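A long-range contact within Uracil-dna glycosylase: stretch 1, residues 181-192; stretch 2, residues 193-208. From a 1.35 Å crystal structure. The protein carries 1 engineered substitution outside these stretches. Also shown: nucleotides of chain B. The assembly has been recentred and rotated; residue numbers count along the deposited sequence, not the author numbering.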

# COMPACT_ATOMS: atom_id res chain seq x y z
N ILE A 181 8.89 0.90 -2.04
CA ILE A 181 8.56 0.84 -3.47
C ILE A 181 7.45 1.85 -3.74
O ILE A 181 6.34 1.69 -3.27
CB ILE A 181 8.10 -0.59 -3.91
CG1 ILE A 181 9.16 -1.64 -3.55
CG2 ILE A 181 7.70 -0.61 -5.38
CD1 ILE A 181 8.64 -3.06 -3.79
N LEU A 182 7.80 2.90 -4.50
CA LEU A 182 6.88 4.04 -4.73
C LEU A 182 6.41 3.91 -6.16
O LEU A 182 7.19 4.14 -7.12
CB LEU A 182 7.62 5.35 -4.47
CG LEU A 182 8.32 5.43 -3.09
CD1 LEU A 182 8.99 6.81 -2.94
CD2 LEU A 182 7.35 5.16 -1.95
N TRP A 183 5.12 3.57 -6.32
CA TRP A 183 4.53 3.38 -7.63
C TRP A 183 3.61 4.53 -7.98
O TRP A 183 2.49 4.60 -7.46
CB TRP A 183 3.71 2.07 -7.67
CG TRP A 183 4.63 0.84 -7.79
CD1 TRP A 183 5.92 0.79 -8.25
CD2 TRP A 183 4.26 -0.51 -7.49
NE1 TRP A 183 6.38 -0.53 -8.27
CE2 TRP A 183 5.36 -1.33 -7.80
CE3 TRP A 183 3.10 -1.11 -7.01
CZ2 TRP A 183 5.29 -2.72 -7.60
CZ3 TRP A 183 3.06 -2.46 -6.82
CH2 TRP A 183 4.14 -3.24 -7.09
N GLY A 184 4.07 5.38 -8.89
CA GLY A 184 3.29 6.49 -9.41
C GLY A 184 3.72 7.84 -8.87
O GLY A 184 4.38 7.96 -7.81
N SER A 185 3.30 8.88 -9.57
CA SER A 185 3.73 10.22 -9.23
C SER A 185 3.27 10.65 -7.82
O SER A 185 4.00 11.34 -7.11
CB SER A 185 3.22 11.20 -10.26
OG SER A 185 3.77 10.90 -11.56
N TYR A 186 2.05 10.28 -7.46
CA TYR A 186 1.55 10.70 -6.13
C TYR A 186 2.29 9.98 -4.99
O TYR A 186 2.72 10.64 -4.01
CB TYR A 186 0.02 10.52 -6.04
CG TYR A 186 -0.68 11.59 -6.87
CD1 TYR A 186 -0.93 11.42 -8.22
CD2 TYR A 186 -0.98 12.85 -6.33
CE1 TYR A 186 -1.49 12.41 -8.97
CE2 TYR A 186 -1.51 13.85 -7.07
CZ TYR A 186 -1.74 13.65 -8.41
OH TYR A 186 -2.28 14.65 -9.19
N ALA A 187 2.56 8.69 -5.16
CA ALA A 187 3.35 7.97 -4.17
C ALA A 187 4.76 8.53 -4.08
O ALA A 187 5.37 8.60 -3.00
CB ALA A 187 3.43 6.50 -4.53
N ARG A 188 5.35 8.88 -5.23
CA ARG A 188 6.71 9.39 -5.27
C ARG A 188 6.93 10.71 -4.55
O ARG A 188 8.08 11.04 -4.22
CB ARG A 188 7.18 9.42 -6.72
CG ARG A 188 7.39 7.99 -7.23
CD ARG A 188 7.55 7.94 -8.72
NE ARG A 188 8.84 8.35 -9.18
CZ ARG A 188 9.26 8.25 -10.44
NH1 ARG A 188 8.45 7.84 -11.41
NH2 ARG A 188 10.50 8.60 -10.73
N LYS A 189 5.86 11.44 -4.24
CA LYS A 189 5.98 12.66 -3.43
C LYS A 189 6.54 12.35 -2.03
O LYS A 189 7.07 13.25 -1.39
CB LYS A 189 4.63 13.38 -3.31
CG LYS A 189 4.04 13.83 -4.63
CD LYS A 189 2.84 14.74 -4.51
CE LYS A 189 2.28 15.06 -5.89
NZ LYS A 189 3.25 15.59 -6.85
N LYS A 190 6.43 11.09 -1.58
CA LYS A 190 6.93 10.69 -0.24
C LYS A 190 8.46 10.51 -0.20
O LYS A 190 9.05 10.32 0.88
CB LYS A 190 6.32 9.36 0.23
CG LYS A 190 4.84 9.20 0.20
CD LYS A 190 4.16 10.14 1.06
CE LYS A 190 2.71 9.70 1.29
NZ LYS A 190 1.97 10.87 1.74
N LYS A 191 9.11 10.50 -1.38
CA LYS A 191 10.54 10.12 -1.42
C LYS A 191 11.42 10.91 -0.47
O LYS A 191 12.26 10.34 0.17
CB LYS A 191 11.08 10.22 -2.84
CG LYS A 191 12.52 9.76 -2.97
CD LYS A 191 12.94 9.88 -4.41
CE LYS A 191 14.39 9.54 -4.62
NZ LYS A 191 14.72 10.04 -5.98
N LYS A 192 11.21 12.23 -0.38
CA LYS A 192 11.99 13.08 0.52
C LYS A 192 11.93 12.73 2.01
O LYS A 192 12.83 13.11 2.77
CB LYS A 192 11.61 14.57 0.33
CG LYS A 192 10.20 14.93 0.77
CD LYS A 192 9.99 16.44 0.86
CE LYS A 192 10.26 16.92 2.29
NZ LYS A 192 10.22 18.39 2.50
N LEU A 193 10.89 11.99 2.40
CA LEU A 193 10.73 11.59 3.80
C LEU A 193 11.60 10.39 4.14
O LEU A 193 11.74 10.07 5.33
CB LEU A 193 9.26 11.20 4.07
CG LEU A 193 8.25 12.33 3.83
CD1 LEU A 193 6.85 11.80 4.06
CD2 LEU A 193 8.57 13.57 4.62
N ILE A 194 12.07 9.66 3.12
CA ILE A 194 12.83 8.43 3.34
C ILE A 194 14.35 8.74 3.47
O ILE A 194 15.11 8.74 2.52
CB ILE A 194 12.50 7.36 2.30
CG1 ILE A 194 10.97 7.11 2.29
CG2 ILE A 194 13.24 6.07 2.65
CD1 ILE A 194 10.47 6.64 0.98
N THR A 195 14.74 9.10 4.67
CA THR A 195 16.10 9.54 4.97
C THR A 195 16.92 8.52 5.73
O THR A 195 18.13 8.71 5.91
CB THR A 195 16.01 10.77 5.89
OG1 THR A 195 15.26 10.41 7.06
CG2 THR A 195 15.32 11.90 5.21
N GLY A 196 16.30 7.45 6.21
CA GLY A 196 17.05 6.49 7.03
C GLY A 196 18.24 5.89 6.29
O GLY A 196 18.07 5.45 5.13
N LYS A 197 19.41 5.86 6.93
CA LYS A 197 20.65 5.45 6.24
C LYS A 197 20.57 4.00 5.71
O LYS A 197 21.23 3.67 4.72
CB LYS A 197 21.90 5.60 7.13
CG LYS A 197 21.97 4.74 8.40
CD LYS A 197 23.28 4.97 9.19
N ASN A 198 19.80 3.16 6.39
CA ASN A 198 19.70 1.77 5.95
C ASN A 198 18.60 1.46 5.01
O ASN A 198 18.48 0.30 4.58
CB ASN A 198 19.58 0.86 7.15
CG ASN A 198 20.83 0.86 7.98
OD1 ASN A 198 21.97 0.88 7.47
ND2 ASN A 198 20.63 0.83 9.30
N HIS A 199 17.79 2.44 4.66
CA HIS A 199 16.64 2.17 3.82
C HIS A 199 16.97 2.28 2.33
O HIS A 199 17.98 2.84 1.97
CB HIS A 199 15.47 3.08 4.20
CG HIS A 199 15.06 2.92 5.63
ND1 HIS A 199 15.11 1.71 6.27
CD2 HIS A 199 14.63 3.81 6.56
CE1 HIS A 199 14.74 1.84 7.52
NE2 HIS A 199 14.43 3.11 7.72
N VAL A 200 16.10 1.72 1.49
CA VAL A 200 16.25 1.71 0.04
C VAL A 200 14.96 2.18 -0.56
O VAL A 200 13.89 1.74 -0.15
CB VAL A 200 16.62 0.30 -0.46
CG1 VAL A 200 16.62 0.20 -1.99
CG2 VAL A 200 17.99 -0.15 0.08
N VAL A 201 15.05 3.00 -1.59
CA VAL A 201 13.91 3.46 -2.34
C VAL A 201 13.99 2.97 -3.78
O VAL A 201 15.03 3.11 -4.45
CB VAL A 201 13.78 4.98 -2.34
CG1 VAL A 201 12.56 5.42 -3.12
CG2 VAL A 201 13.72 5.46 -0.90
N ILE A 202 12.89 2.37 -4.23
CA ILE A 202 12.69 1.98 -5.60
C ILE A 202 11.47 2.74 -6.10
O ILE A 202 10.43 2.72 -5.46
CB ILE A 202 12.47 0.46 -5.69
CG1 ILE A 202 13.71 -0.25 -5.22
CG2 ILE A 202 12.12 0.05 -7.13
CD1 ILE A 202 13.52 -1.73 -4.92
N GLU A 203 11.59 3.42 -7.24
CA GLU A 203 10.49 4.23 -7.71
C GLU A 203 10.26 4.00 -9.18
O GLU A 203 11.20 3.80 -9.95
CB GLU A 203 10.68 5.71 -7.35
CG GLU A 203 11.77 6.40 -8.05
CD GLU A 203 12.00 7.81 -7.48
OE1 GLU A 203 11.03 8.54 -7.18
OE2 GLU A 203 13.13 8.11 -7.20
N SER A 204 8.99 4.09 -9.57
CA SER A 204 8.63 3.98 -10.99
C SER A 204 7.26 4.54 -11.22
O SER A 204 6.59 4.99 -10.29
CB SER A 204 8.62 2.51 -11.47
OG SER A 204 7.54 1.79 -10.93
N GLY A 205 6.82 4.48 -12.47
CA GLY A 205 5.42 4.69 -12.75
C GLY A 205 4.53 3.61 -12.13
O GLY A 205 4.96 2.50 -11.77
N HIS A 206 3.26 3.93 -12.05
CA HIS A 206 2.27 3.03 -11.54
C HIS A 206 1.99 1.87 -12.49
O HIS A 206 2.09 2.01 -13.71
CB HIS A 206 1.00 3.91 -11.29
CG HIS A 206 -0.07 3.25 -10.50
ND1 HIS A 206 -0.95 2.37 -11.07
CD2 HIS A 206 -0.41 3.34 -9.19
CE1 HIS A 206 -1.80 1.95 -10.16
NE2 HIS A 206 -1.49 2.52 -9.01
N PRO A 207 1.60 0.71 -11.93
CA PRO A 207 1.38 -0.44 -12.84
C PRO A 207 0.03 -0.46 -13.63
O PRO A 207 -0.21 -1.34 -14.43
CB PRO A 207 1.40 -1.63 -11.89
CG PRO A 207 1.01 -1.07 -10.52
CD PRO A 207 1.65 0.30 -10.52
N SER A 208 -0.84 0.54 -13.44
CA SER A 208 -2.01 0.70 -14.27
C SER A 208 -1.63 0.61 -15.74
O SER A 208 -0.59 1.13 -16.15
CB SER A 208 -2.63 2.09 -14.05
OG SER A 208 -3.72 2.26 -14.93
P DT B 11 1.82 7.67 -12.80
OP1 DT B 11 2.96 6.76 -12.61
OP2 DT B 11 1.41 8.56 -11.67
O5' DT B 11 2.19 8.65 -14.03
C5' DT B 11 3.06 8.15 -15.06
C4' DT B 11 3.39 9.32 -15.96
O4' DT B 11 2.21 9.69 -16.73
C3' DT B 11 3.81 10.57 -15.19
O3' DT B 11 4.67 11.30 -16.05
C2' DT B 11 2.57 11.44 -15.23
C1' DT B 11 2.03 11.06 -16.61
N1 DT B 11 0.63 11.40 -16.89
C2 DT B 11 0.33 11.84 -18.16
O2 DT B 11 1.14 11.85 -19.06
N3 DT B 11 -0.98 12.20 -18.35
C4 DT B 11 -1.99 12.19 -17.40
O4 DT B 11 -3.13 12.52 -17.71
C5 DT B 11 -1.61 11.73 -16.09
C7 DT B 11 -2.65 11.67 -15.01
C6 DT B 11 -0.34 11.36 -15.90
P DG B 10 -5.23 5.04 -12.96
OP1 DG B 10 -5.61 6.39 -13.34
OP2 DG B 10 -5.74 3.94 -13.68
O5' DG B 10 -3.65 4.88 -12.90
C5' DG B 10 -2.81 5.92 -12.50
C4' DG B 10 -1.65 6.04 -13.46
O4' DG B 10 -2.20 6.23 -14.77
C3' DG B 10 -0.74 7.23 -13.19
O3' DG B 10 0.62 6.83 -13.36
C2' DG B 10 -1.19 8.25 -14.22
C1' DG B 10 -1.69 7.40 -15.36
N9 DG B 10 -2.75 8.00 -16.17
C8 DG B 10 -4.05 8.20 -15.81
N7 DG B 10 -4.76 8.78 -16.73
C5 DG B 10 -3.86 8.99 -17.77
C6 DG B 10 -4.05 9.61 -19.03
O6 DG B 10 -5.07 10.11 -19.49
N1 DG B 10 -2.88 9.61 -19.77
C2 DG B 10 -1.68 9.09 -19.36
N2 DG B 10 -0.67 9.18 -20.21
N3 DG B 10 -1.49 8.54 -18.17
C4 DG B 10 -2.62 8.52 -17.44
O HOH W 1 8.70 -0.52 -10.06

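Leu193 follows directly on Lys192 and continues the 3-10 segment. Leu193 N donates to Lys190 O at 2.9 Å. Ile194 N donates to Lys191 O at 3.0 Å. Ile194 CD1 then lies 4.2 Å from Leu182 CD1. The type I turn from Gly196 to His199 lies out of reach of stretch 1.

The chain returns as strand 200-204, parallel to strand 181-183. Val201 CG1 packs against Leu182 CD1 at 3.8 Å. Ile202 pairs with Ile181, and both side chains lie on the same face of the sheet. Ile202 O accepts from Leu182 N at 2.8 Å and is also 3.3 Å from Ile181 CA, a CA-H...O contact.

Glu203 pairs with Leu182 on the other face. Its carboxylate is shared between two basic residues. Glu203 OE1 forms a salt bridge with Arg188 NE at 3.0 Å, and Glu203 OE2 forms one with Lys191 NZ at 2.8 Å. The acid thus ties the segment after strand 181-183 to the neighbouring strand.

Ser204 continues the ladder. Ser204 N donates to Leu182 O at 3.0 Å, and Ser204 O accepts from Gly184 N at 2.9 Å. Ser204 CA sits over one face of the Arg188 guanidinium. Ser204 OG donates to Gly205 O at 2.8 Å. One water bridges the pair Trp183 and Ser204: its O accepts from Trp183 NE1 at 2.9 Å and donates to Ser204 OG at 2.7 Å.

Both stretches meet the DNA at the DT11 phosphate. His206 N donates to DT11 OP1 at 2.9 Å, while Ser185 N donates to DT11 OP2 at 2.8 Å. Gly184 has backbone angles that call for glycine; a CB there would also come tight against His206 CB. Pro207 CD closes the contact, 3.9 Å from Trp183 CB.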